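Local coordinates for adenylate isopentenyltransferase (PDB 3A8T), which transfers the isopentenyl group of dimethylallyl diphosphate to AMP, ADP or ATP, a step of cytokinin biosynthesis in hop, at residues 138-143 with 283-288; 209-214 with 239-244; 223-228 with 232-237. All coordinates share one frame; numbering follows the deposited sequence.

Contact 1. Residues 138-143 with 283-288; sequences GSNSFI and IGKILR. With ATP (adenosine-5'-triphosphate), chain B.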
# COMPACT_ATOMS: atom_id res chain seq x y z
N GLY A 138 4.70 0.11 -1.78
CA GLY A 138 4.70 0.25 -3.20
C GLY A 138 4.87 1.59 -3.85
O GLY A 138 4.55 1.69 -5.04
N SER A 139 5.34 2.61 -3.13
CA SER A 139 5.55 3.90 -3.78
C SER A 139 6.97 3.90 -4.26
O SER A 139 7.90 4.16 -3.50
CB SER A 139 5.33 5.06 -2.85
OG SER A 139 4.03 4.96 -2.32
N ASN A 140 7.11 3.56 -5.53
CA ASN A 140 8.42 3.47 -6.14
C ASN A 140 9.15 4.80 -6.04
O ASN A 140 10.35 4.82 -5.97
CB ASN A 140 8.27 2.89 -7.56
CG ASN A 140 7.75 1.40 -7.52
OD1 ASN A 140 8.40 0.50 -6.95
ND2 ASN A 140 6.56 1.15 -8.13
N SER A 141 8.42 5.91 -5.93
CA SER A 141 9.07 7.19 -5.76
C SER A 141 9.71 7.28 -4.35
O SER A 141 10.75 7.95 -4.17
CB SER A 141 8.08 8.34 -5.94
OG SER A 141 7.26 8.57 -4.78
N PHE A 142 9.10 6.65 -3.34
CA PHE A 142 9.66 6.67 -2.00
C PHE A 142 10.78 5.65 -1.90
O PHE A 142 11.80 5.92 -1.29
CB PHE A 142 8.59 6.38 -0.92
CG PHE A 142 7.86 7.62 -0.42
CD1 PHE A 142 7.89 8.82 -1.14
CD2 PHE A 142 7.14 7.59 0.78
CE1 PHE A 142 7.23 9.97 -0.66
CE2 PHE A 142 6.48 8.74 1.24
CZ PHE A 142 6.54 9.92 0.52
N ILE A 143 10.59 4.49 -2.49
CA ILE A 143 11.62 3.48 -2.45
C ILE A 143 12.90 4.02 -3.12
O ILE A 143 14.00 3.89 -2.58
CB ILE A 143 11.19 2.22 -3.17
CG1 ILE A 143 10.04 1.53 -2.42
CG2 ILE A 143 12.36 1.28 -3.28
CD1 ILE A 143 9.19 0.55 -3.30
N ILE A 283 3.30 -2.03 -11.67
CA ILE A 283 3.95 -3.18 -12.28
C ILE A 283 4.92 -2.72 -13.37
O ILE A 283 6.09 -3.11 -13.37
CB ILE A 283 2.90 -4.11 -12.89
CG1 ILE A 283 2.07 -4.75 -11.77
CG2 ILE A 283 3.53 -5.12 -13.78
CD1 ILE A 283 0.75 -5.36 -12.27
N GLY A 284 4.44 -1.87 -14.29
CA GLY A 284 5.28 -1.40 -15.36
C GLY A 284 6.48 -0.70 -14.80
O GLY A 284 7.61 -0.86 -15.26
N LYS A 285 6.22 0.10 -13.78
CA LYS A 285 7.25 0.82 -13.09
C LYS A 285 8.25 -0.20 -12.50
O LYS A 285 9.48 -0.06 -12.63
CB LYS A 285 6.54 1.62 -12.02
CG LYS A 285 7.31 2.68 -11.28
CD LYS A 285 6.33 3.56 -10.53
CE LYS A 285 5.41 4.25 -11.53
NZ LYS A 285 4.71 5.45 -10.96
N ILE A 286 7.74 -1.25 -11.87
CA ILE A 286 8.65 -2.25 -11.33
C ILE A 286 9.45 -2.89 -12.45
O ILE A 286 10.65 -3.12 -12.33
CB ILE A 286 7.91 -3.34 -10.53
CG1 ILE A 286 7.40 -2.74 -9.22
CG2 ILE A 286 8.84 -4.52 -10.29
CD1 ILE A 286 6.23 -3.45 -8.59
N LEU A 287 8.79 -3.17 -13.55
CA LEU A 287 9.46 -3.75 -14.68
C LEU A 287 10.61 -2.83 -15.13
O LEU A 287 11.62 -3.32 -15.59
CB LEU A 287 8.46 -4.01 -15.81
CG LEU A 287 7.53 -5.18 -15.46
CD1 LEU A 287 6.38 -5.24 -16.42
CD2 LEU A 287 8.31 -6.51 -15.48
N ARG A 288 10.48 -1.52 -14.97
CA ARG A 288 11.57 -0.64 -15.40
C ARG A 288 12.79 -0.66 -14.47
O ARG A 288 13.88 -0.31 -14.89
CB ARG A 288 11.07 0.82 -15.56
CG ARG A 288 10.50 1.20 -16.96
CD ARG A 288 9.47 0.17 -17.51
NE ARG A 288 8.21 0.81 -17.94
CZ ARG A 288 7.12 0.18 -18.40
NH1 ARG A 288 7.07 -1.14 -18.54
NH2 ARG A 288 6.06 0.91 -18.71
PG ATP B . 3.27 8.71 -8.37
O1G ATP B . 4.52 9.46 -8.02
O2G ATP B . 2.00 9.62 -7.91
O3G ATP B . 3.18 8.47 -9.97
PB ATP B . 4.34 6.90 -6.58
O1B ATP B . 5.45 6.19 -7.14
O2B ATP B . 4.86 8.24 -6.00
O3B ATP B . 3.22 7.19 -7.69
PA ATP B . 2.36 5.16 -5.57
O1A ATP B . 2.27 4.45 -6.84
O2A ATP B . 2.34 4.03 -4.41
O3A ATP B . 3.75 6.02 -5.35
O5' ATP B . 1.05 6.07 -5.26
C5' ATP B . 0.58 6.77 -6.38
C4' ATP B . -0.88 7.10 -6.10
O4' ATP B . -1.59 5.87 -5.91
C3' ATP B . -1.13 7.90 -4.80
O3' ATP B . -1.02 9.30 -5.05
C2' ATP B . -2.54 7.45 -4.41
O2' ATP B . -3.49 8.21 -5.06
C1' ATP B . -2.63 6.01 -4.86
N9 ATP B . -2.35 5.09 -3.72
C8 ATP B . -1.13 4.49 -3.41
N7 ATP B . -1.21 3.82 -2.28
C5 ATP B . -2.48 3.93 -1.79
C6 ATP B . -3.20 3.45 -0.62
N6 ATP B . -2.60 2.68 0.35
N1 ATP B . -4.50 3.79 -0.49
C2 ATP B . -5.11 4.54 -1.40
N3 ATP B . -4.50 5.00 -2.49
C4 ATP B . -3.22 4.74 -2.73

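Contact 2. Residues 209-214 with 239-244; sequences EFYSPE and RYFEKF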
# COMPACT_ATOMS: atom_id res chain seq x y z
N GLU A 209 -17.01 10.76 7.32
CA GLU A 209 -16.54 11.50 8.49
C GLU A 209 -15.31 12.34 8.14
O GLU A 209 -15.07 13.40 8.72
CB GLU A 209 -16.22 10.53 9.64
CG GLU A 209 -15.60 11.18 10.87
CD GLU A 209 -16.59 12.07 11.67
OE1 GLU A 209 -17.80 11.71 11.79
OE2 GLU A 209 -16.17 13.14 12.19
N PHE A 210 -14.55 11.87 7.15
CA PHE A 210 -13.35 12.58 6.69
C PHE A 210 -13.75 13.82 5.85
O PHE A 210 -13.05 14.86 5.81
CB PHE A 210 -12.54 11.65 5.82
CG PHE A 210 -11.19 12.16 5.48
CD1 PHE A 210 -10.20 12.35 6.49
CD2 PHE A 210 -10.87 12.45 4.16
CE1 PHE A 210 -8.92 12.81 6.16
CE2 PHE A 210 -9.59 12.92 3.83
CZ PHE A 210 -8.62 13.10 4.80
N TYR A 211 -14.91 13.68 5.22
CA TYR A 211 -15.46 14.70 4.35
C TYR A 211 -15.62 16.03 5.04
O TYR A 211 -16.05 16.11 6.18
CB TYR A 211 -16.81 14.23 3.80
CG TYR A 211 -17.35 15.14 2.74
CD1 TYR A 211 -16.87 15.10 1.43
CD2 TYR A 211 -18.31 16.10 3.06
CE1 TYR A 211 -17.33 15.99 0.47
CE2 TYR A 211 -18.77 16.98 2.13
CZ TYR A 211 -18.29 16.93 0.85
OH TYR A 211 -18.83 17.80 -0.03
N SER A 212 -15.32 17.08 4.30
CA SER A 212 -15.39 18.45 4.81
C SER A 212 -15.62 19.49 3.72
O SER A 212 -14.81 19.64 2.81
CB SER A 212 -14.09 18.75 5.55
OG SER A 212 -13.88 20.12 5.68
N PRO A 213 -16.73 20.23 3.79
CA PRO A 213 -16.97 21.24 2.76
C PRO A 213 -15.94 22.38 2.73
O PRO A 213 -15.99 23.19 1.84
CB PRO A 213 -18.37 21.72 3.08
CG PRO A 213 -19.03 20.48 3.71
CD PRO A 213 -17.92 20.06 4.64
N GLU A 214 -15.01 22.47 3.69
CA GLU A 214 -13.98 23.50 3.57
C GLU A 214 -12.86 23.00 2.64
O GLU A 214 -11.87 23.69 2.43
CB GLU A 214 -13.37 23.92 4.92
CG GLU A 214 -12.18 24.92 4.67
CD GLU A 214 -11.83 25.93 5.79
OE1 GLU A 214 -11.75 25.51 6.97
OE2 GLU A 214 -11.61 27.13 5.46
N ARG A 239 -17.20 13.00 -5.10
CA ARG A 239 -18.12 13.22 -6.19
C ARG A 239 -19.53 12.82 -5.71
O ARG A 239 -20.49 13.51 -5.95
CB ARG A 239 -17.67 12.41 -7.37
CG ARG A 239 -18.46 12.55 -8.63
CD ARG A 239 -17.53 12.33 -9.83
NE ARG A 239 -18.33 12.33 -11.03
CZ ARG A 239 -18.88 13.43 -11.52
NH1 ARG A 239 -18.69 14.61 -10.94
NH2 ARG A 239 -19.68 13.34 -12.55
N TYR A 240 -19.63 11.70 -5.01
CA TYR A 240 -20.90 11.24 -4.47
C TYR A 240 -21.41 12.18 -3.39
O TYR A 240 -22.54 12.60 -3.43
CB TYR A 240 -20.74 9.85 -3.89
CG TYR A 240 -21.93 9.37 -3.16
CD1 TYR A 240 -22.98 8.74 -3.83
CD2 TYR A 240 -22.04 9.53 -1.80
CE1 TYR A 240 -24.09 8.27 -3.16
CE2 TYR A 240 -23.16 9.06 -1.11
CZ TYR A 240 -24.17 8.43 -1.80
OH TYR A 240 -25.25 7.94 -1.10
N PHE A 241 -20.59 12.53 -2.41
CA PHE A 241 -21.05 13.42 -1.35
C PHE A 241 -21.41 14.81 -1.94
O PHE A 241 -22.15 15.58 -1.35
CB PHE A 241 -19.96 13.59 -0.27
CG PHE A 241 -19.60 12.32 0.44
CD1 PHE A 241 -20.57 11.53 1.04
CD2 PHE A 241 -18.26 11.92 0.57
CE1 PHE A 241 -20.21 10.36 1.75
CE2 PHE A 241 -17.92 10.73 1.30
CZ PHE A 241 -18.89 9.98 1.87
N GLU A 242 -20.86 15.15 -3.09
CA GLU A 242 -21.18 16.42 -3.71
C GLU A 242 -22.67 16.55 -3.79
O GLU A 242 -23.27 17.55 -3.39
CB GLU A 242 -20.61 16.49 -5.14
CG GLU A 242 -20.61 17.89 -5.64
CD GLU A 242 -20.04 18.82 -4.58
OE1 GLU A 242 -20.64 19.87 -4.30
OE2 GLU A 242 -18.99 18.47 -4.01
N LYS A 243 -23.27 15.50 -4.31
CA LYS A 243 -24.71 15.43 -4.44
C LYS A 243 -25.42 14.98 -3.19
O LYS A 243 -26.47 15.54 -2.87
CB LYS A 243 -25.09 14.54 -5.61
CG LYS A 243 -24.88 15.25 -6.95
CD LYS A 243 -25.22 14.34 -8.11
CE LYS A 243 -24.50 12.98 -7.98
NZ LYS A 243 -23.07 13.16 -7.54
N PHE A 244 -24.86 14.01 -2.48
CA PHE A 244 -25.48 13.49 -1.26
C PHE A 244 -24.61 13.66 -0.02
O PHE A 244 -23.89 12.74 0.40
CB PHE A 244 -25.83 12.05 -1.51
CG PHE A 244 -26.73 11.87 -2.69
CD1 PHE A 244 -28.07 12.23 -2.61
CD2 PHE A 244 -26.26 11.37 -3.87
CE1 PHE A 244 -28.92 12.08 -3.69
CE2 PHE A 244 -27.12 11.22 -4.97
CZ PHE A 244 -28.45 11.58 -4.87

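Contact 3. Residues 223-228 with 232-237; sequences ATRTGL and IGVPEF. With ATP (adenosine-5'-triphosphate), chain B.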
# COMPACT_ATOMS: atom_id res chain seq x y z
N ALA A 223 -4.44 12.68 -8.89
CA ALA A 223 -3.18 13.04 -9.53
C ALA A 223 -2.60 14.33 -9.06
O ALA A 223 -1.41 14.42 -8.83
CB ALA A 223 -3.34 13.06 -11.04
N THR A 224 -3.46 15.34 -8.93
CA THR A 224 -3.01 16.65 -8.49
C THR A 224 -3.48 17.06 -7.12
O THR A 224 -3.29 18.19 -6.73
CB THR A 224 -3.41 17.76 -9.49
OG1 THR A 224 -4.79 17.64 -9.86
CG2 THR A 224 -2.59 17.65 -10.69
N ARG A 225 -4.14 16.16 -6.40
CA ARG A 225 -4.55 16.51 -5.06
C ARG A 225 -3.27 16.47 -4.23
O ARG A 225 -2.19 16.15 -4.74
CB ARG A 225 -5.62 15.58 -4.55
CG ARG A 225 -6.98 16.04 -5.02
CD ARG A 225 -8.08 14.93 -5.25
NE ARG A 225 -8.66 14.48 -3.99
CZ ARG A 225 -9.92 14.64 -3.58
NH1 ARG A 225 -10.86 15.25 -4.30
NH2 ARG A 225 -10.21 14.19 -2.37
N THR A 226 -3.37 16.87 -2.97
CA THR A 226 -2.20 16.86 -2.15
C THR A 226 -2.34 15.97 -0.91
O THR A 226 -3.36 15.98 -0.24
CB THR A 226 -1.79 18.32 -1.75
OG1 THR A 226 -0.70 18.27 -0.81
CG2 THR A 226 -2.94 19.03 -1.11
N GLY A 227 -1.30 15.17 -0.66
CA GLY A 227 -1.21 14.30 0.50
C GLY A 227 -2.26 13.18 0.60
O GLY A 227 -2.65 12.57 -0.44
N LEU A 228 -2.69 12.92 1.84
CA LEU A 228 -3.70 11.90 2.12
C LEU A 228 -4.97 12.08 1.27
O LEU A 228 -5.68 11.13 1.02
CB LEU A 228 -4.08 11.90 3.61
CG LEU A 228 -5.04 10.77 4.00
CD1 LEU A 228 -4.39 9.47 3.67
CD2 LEU A 228 -5.38 10.76 5.46
N ILE A 232 -6.83 6.57 -3.08
CA ILE A 232 -7.95 6.13 -3.92
C ILE A 232 -9.16 5.95 -2.98
O ILE A 232 -9.04 5.36 -1.90
CB ILE A 232 -7.72 4.77 -4.66
CG1 ILE A 232 -6.49 4.81 -5.56
CG2 ILE A 232 -8.90 4.47 -5.54
CD1 ILE A 232 -6.54 5.82 -6.53
N GLY A 233 -10.31 6.49 -3.39
CA GLY A 233 -11.51 6.43 -2.57
C GLY A 233 -11.94 7.81 -2.15
O GLY A 233 -13.13 8.17 -2.13
N VAL A 234 -10.96 8.67 -1.87
CA VAL A 234 -11.39 9.98 -1.44
C VAL A 234 -12.03 10.84 -2.53
O VAL A 234 -13.07 11.40 -2.32
CB VAL A 234 -10.26 10.80 -0.86
CG1 VAL A 234 -10.81 12.08 -0.37
CG2 VAL A 234 -9.54 10.02 0.24
N PRO A 235 -11.37 10.98 -3.68
CA PRO A 235 -11.92 11.80 -4.79
C PRO A 235 -13.23 11.22 -5.32
O PRO A 235 -14.15 11.98 -5.62
CB PRO A 235 -10.81 11.79 -5.86
CG PRO A 235 -9.57 11.04 -5.18
CD PRO A 235 -10.20 10.18 -4.10
N GLU A 236 -13.30 9.88 -5.36
CA GLU A 236 -14.47 9.14 -5.87
C GLU A 236 -15.68 9.42 -5.01
O GLU A 236 -16.75 9.79 -5.53
CB GLU A 236 -14.21 7.63 -5.97
CG GLU A 236 -13.08 7.22 -6.89
CD GLU A 236 -11.69 7.32 -6.25
OE1 GLU A 236 -11.49 7.98 -5.19
OE2 GLU A 236 -10.76 6.71 -6.82
N PHE A 237 -15.54 9.26 -3.70
CA PHE A 237 -16.69 9.56 -2.87
C PHE A 237 -17.00 11.01 -2.74
O PHE A 237 -18.15 11.35 -2.50
CB PHE A 237 -16.62 8.84 -1.51
CG PHE A 237 -17.29 7.48 -1.56
CD1 PHE A 237 -18.69 7.39 -1.77
CD2 PHE A 237 -16.54 6.28 -1.59
CE1 PHE A 237 -19.31 6.15 -2.01
CE2 PHE A 237 -17.15 5.05 -1.83
CZ PHE A 237 -18.53 4.98 -2.05
PG ATP B . 3.27 8.71 -8.37
O1G ATP B . 4.52 9.46 -8.02
O2G ATP B . 2.00 9.62 -7.91
O3G ATP B . 3.18 8.47 -9.97
PB ATP B . 4.34 6.90 -6.58
O1B ATP B . 5.45 6.19 -7.14
O2B ATP B . 4.86 8.24 -6.00
O3B ATP B . 3.22 7.19 -7.69
PA ATP B . 2.36 5.16 -5.57
O1A ATP B . 2.27 4.45 -6.84
O2A ATP B . 2.34 4.03 -4.41
O3A ATP B . 3.75 6.02 -5.35
O5' ATP B . 1.05 6.07 -5.26
C5' ATP B . 0.58 6.77 -6.38
C4' ATP B . -0.88 7.10 -6.10
O4' ATP B . -1.59 5.87 -5.91
C3' ATP B . -1.13 7.90 -4.80
O3' ATP B . -1.02 9.30 -5.05
C2' ATP B . -2.54 7.45 -4.41
O2' ATP B . -3.49 8.21 -5.06
C1' ATP B . -2.63 6.01 -4.86
N9 ATP B . -2.35 5.09 -3.72
C8 ATP B . -1.13 4.49 -3.41
N7 ATP B . -1.21 3.82 -2.28
C5 ATP B . -2.48 3.93 -1.79
C6 ATP B . -3.20 3.45 -0.62
N6 ATP B . -2.60 2.68 0.35
N1 ATP B . -4.50 3.79 -0.49
C2 ATP B . -5.11 4.54 -1.40
N3 ATP B . -4.50 5.00 -2.49
C4 ATP B . -3.22 4.74 -2.73

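Contact 1. Residues 138-143 with 283-288
The carboxamide of Asn140 is the flat group here, and Lys285 and Ile286 of the long helix 257-289 approach it from the same side of its plane, both tilted from that plane and neither squarely over its centre. Its ND2 end meets the aliphatic part of the lysine, with Asn140 ND2 3.4 Å from Lys285 CD, while Ile286 CG1 lies 4.1 Å from both OD1 and ND2 of Asn140. As the first residue of helix 140-147, Asn140 packs its CB as well as its amide against the lysine methylenes, CB to Lys285 CD being 3.6 Å. Lysine suits the place because its chain has two uses. CG stands anti to the backbone N (chi1 -169°), which brings the methylenes across the Asn140 amide, and a bend at chi3 (-62°) turns the ammonium to the ATP, where Lys285 NZ lies 3.5 Å from O3G. That is no hydrogen bond, but it is probably an electrostatic attraction. The turn before and into helix 140-147 grips the other phosphates: Ser139 OG donates to O2A at 2.8 Å, Ser141 OG to O2B at 2.7 Å, and Ser141 N to O1B at 3.2 Å. Ser139 OG is also bonded to Lys73 N, and Ile286 touches Gly47 of the P-loop and Trp179 of strand 174-181. Serines, short and hydroxylic, thus serve the alpha and beta phosphates, while the lysine ammonium, close to the gamma phosphate, probably adds attraction there; the dipole of helix 140-147 would be expected to steady the same negative charge.

Contact 2. Residues 209-214 with 239-244
Tyr211 reaches across to Phe241 and Glu242 from the point where helix 203-210 ends. From CB its ring sets off anti to the backbone N (chi1 -171°), which carries it to the last turn of helix 234-243. The first ring atom, CG, lies 4.0 Å from Phe241 CD2; next along, Tyr211 CD1 comes to 3.6 Å from the same CD2. CE1 then passes to the phenylalanine's methylene, Tyr211 CE1 to Phe241 CB being 3.6 Å. This CB sits over one face of the tyrosine ring, 3.9 Å from its centroid and 19° off the normal, a CH-pi contact. The two rings slide past each other in opposite directions, their planes at an oblique 52°. Two consecutive helices of the alpha-helical part beside the nucleotide-binding core are joined here near their C-terminal ends: Tyr211 is the first residue to leave helical geometry, and just beyond it Ser212 OG accepts from Glu214 N in an ST turn. The Tyr211 ring also has a stacking partner, His218; a flat ring suits the place because it can meet Phe241 CB over a face and still stack with the histidine. An alanine here would take away the surface under Phe241 CB and is likely to leave both that side chain and His218 without their aromatic partner. At the tip, Tyr211 OH comes 4.0 Å from Glu242 OE2, too far to bond, and the carboxylate's salt bridge goes instead from OE1 to Arg245.

Contact 3. Residues 223-228 with 232-237
The guanidinium of Arg225, laid against Pro235 and Val234, is held at all three nitrogens. NE donates to the carbonyl of Arg229, NH1 to that of Glu220, and NH2 forms a salt bridge with Asp238, one residue past the end of 232-237. These bonds fix the rotation of the flat group and satisfy a charge that is buried. One face is then left to Pro235, whose CA lies over it toward the rim, 3.6 Å from Arg225 NH1, while Pro235 CG is 3.8 Å from Arg225 NE. Val234 comes in at the edge, near the guanidinium plane; its CG1 is modelled only 3.0 Å from Arg225 NH2, a spacing so tight that its exact value is doubtful. The bend at chi3 (78°) swings the end of the arginine onto the first turn of helix 234-243. Proline suits that turn because its missing amide hydrogen costs no helical bond there, and its compact, puckered ring presents CA, CB and CG to the guanidinium face. Val234 turns its other methyl to the loop, CG2 being 4.1 Å from Leu228 O. Gly233 is the N-cap; with phi at 116° a side chain would run into the preceding carbonyl. Its amide donates to Glu236 OE1, three residues on, at 2.6 Å, from above the carboxylate plane, while OE2 is held by Asn274 of helix 257-289. Just before it, Ile232 N makes a nearly straight bond of 2.9 Å to N3 of the adenine. Arginine, with five N-H groups in one plane, can bond by its edges while packing by its face, and in this way one buried cation ties the loop to helix 234-243.

Overall arrangement
From the N terminus the chain first reaches 138-143, which follows 132-136, one of the two middle strands of the parallel sheet, but contact 1 closes only near the end of helix 257-289, tying the P-loop-type core to that long helix. Inside this loop, contact 2 opens at the end of helix 203-210 and closes at the end of helix 234-243. Contact 3 is nested within contact 2, so none cross; the two tie helix 203-210 and the linker 223-228 to opposite ends of helix 234-243. They touch where Phe210 CZ meets Leu228 CD2, 4.1 Å apart. Contacts 1 and 3, centres about 20 Å apart, meet the ATP at its phosphate and adenine ends.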